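Local coordinates for protein caprin-2 (Danio rerio, PDB 4OUS) that probably takes part in canonical Wnt signalling through its C1q domain, which assembles as a trimer, at residues Q101-Q104 and G105-V108. The protein carries 1 engineered substitution. Sequence-based numbering, arbitrary orientation.
Sequences QLFQ and GDQV
Asp106 reaches back across the open end of the turn to Phe103, whose backbone N-H donates to OD2 over 2.9 Å (N to OD2) in a nearly straight bond. The donor comes from above the carboxylate plane, 58° out of it. With CG anti to its own carbonyl carbon (chi1 -77°), the short aspartate side chain stays beside its backbone N, itself hydrogen-bonded to Phe103 O at 2.9 Å. Phe103 is thus gripped at both N and O. OD2 also takes a water that bridges to Gln101 O, while OD1 accepts from a second water, shared with Gln104 O, and from Asn75 ND2. Replacing Asp106 by alanine would probably leave the Phe103 N-H and Asn75 ND2 without this acceptor and break both water bridges at their carboxylate end, so that the turn kept only its backbone bond across it. Gly105 suits its corner because, at its positive phi of 98°, a CB would jam against Gln104 O.

Beneath the turn lies the tight part: both methyls of Leu102 meet Val108 CG2 at 3.8 Å, branched side chains crossing at about a right angle, with Phe55 touching both. On the solvent side, by contrast, Gln104 extends outward and the Phe103 ring merely turns its edge to OD2, CD2 lying 3.9 Å from that oxygen. Phe103 to Asp106 form a type II beta turn, which links strands 93-102 and 107-114, one from each sheet of the C1q jelly-roll sandwich.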
# COMPACT_ATOMS: atom_id res chain seq x y z
N GLN A 101 -9.55 -14.78 -2.68
CA GLN A 101 -9.63 -16.22 -2.85
C GLN A 101 -9.68 -16.52 -4.34
O GLN A 101 -10.64 -16.15 -5.01
CB GLN A 101 -10.87 -16.77 -2.15
CG GLN A 101 -11.08 -18.27 -2.34
CD GLN A 101 -10.03 -19.08 -1.61
OE1 GLN A 101 -9.75 -18.85 -0.43
NE2 GLN A 101 -9.43 -20.03 -2.31
N LEU A 102 -8.65 -17.18 -4.85
CA LEU A 102 -8.58 -17.51 -6.27
C LEU A 102 -8.70 -19.00 -6.49
O LEU A 102 -8.34 -19.80 -5.62
CB LEU A 102 -7.27 -17.02 -6.89
CG LEU A 102 -6.97 -15.52 -6.80
CD1 LEU A 102 -5.64 -15.24 -7.48
CD2 LEU A 102 -8.08 -14.70 -7.42
N PHE A 103 -9.20 -19.37 -7.66
CA PHE A 103 -9.21 -20.75 -8.12
C PHE A 103 -8.20 -20.90 -9.23
O PHE A 103 -7.96 -19.95 -9.97
CB PHE A 103 -10.60 -21.15 -8.60
CG PHE A 103 -11.61 -21.17 -7.51
CD1 PHE A 103 -11.90 -22.35 -6.85
CD2 PHE A 103 -12.27 -20.01 -7.14
CE1 PHE A 103 -12.83 -22.38 -5.83
CE2 PHE A 103 -13.21 -20.04 -6.13
CZ PHE A 103 -13.49 -21.22 -5.47
N GLN A 104 -7.61 -22.08 -9.34
CA GLN A 104 -6.64 -22.34 -10.39
C GLN A 104 -7.21 -21.91 -11.74
O GLN A 104 -8.34 -22.25 -12.09
CB GLN A 104 -6.24 -23.81 -10.42
CG GLN A 104 -5.16 -24.10 -11.44
CD GLN A 104 -4.68 -25.54 -11.40
OE1 GLN A 104 -4.99 -26.28 -10.47
NE2 GLN A 104 -3.92 -25.94 -12.41
N GLY A 105 -6.43 -21.12 -12.47
CA GLY A 105 -6.85 -20.64 -13.77
C GLY A 105 -7.42 -19.23 -13.77
O GLY A 105 -7.47 -18.59 -14.81
N ASP A 106 -7.87 -18.75 -12.61
CA ASP A 106 -8.31 -17.37 -12.49
C ASP A 106 -7.20 -16.41 -12.91
O ASP A 106 -6.02 -16.69 -12.70
CB ASP A 106 -8.73 -17.02 -11.06
CG ASP A 106 -10.09 -17.56 -10.69
OD1 ASP A 106 -10.83 -18.03 -11.58
OD2 ASP A 106 -10.43 -17.50 -9.49
N GLN A 107 -7.59 -15.28 -13.48
CA GLN A 107 -6.61 -14.28 -13.86
C GLN A 107 -6.86 -12.96 -13.15
O GLN A 107 -8.01 -12.51 -13.03
CB GLN A 107 -6.60 -14.10 -15.37
CG GLN A 107 -6.06 -15.33 -16.08
CD GLN A 107 -5.93 -15.15 -17.57
OE1 GLN A 107 -6.82 -14.59 -18.21
NE2 GLN A 107 -4.84 -15.64 -18.14
N VAL A 108 -5.79 -12.34 -12.67
CA VAL A 108 -5.88 -11.08 -11.96
C VAL A 108 -5.02 -10.07 -12.72
O VAL A 108 -3.90 -10.39 -13.13
CB VAL A 108 -5.44 -11.23 -10.49
CG1 VAL A 108 -5.45 -9.89 -9.78
CG2 VAL A 108 -6.34 -12.22 -9.76
O HOH W 1 -11.76 -16.21 -7.63
O HOH W 2 -10.62 -20.71 -12.99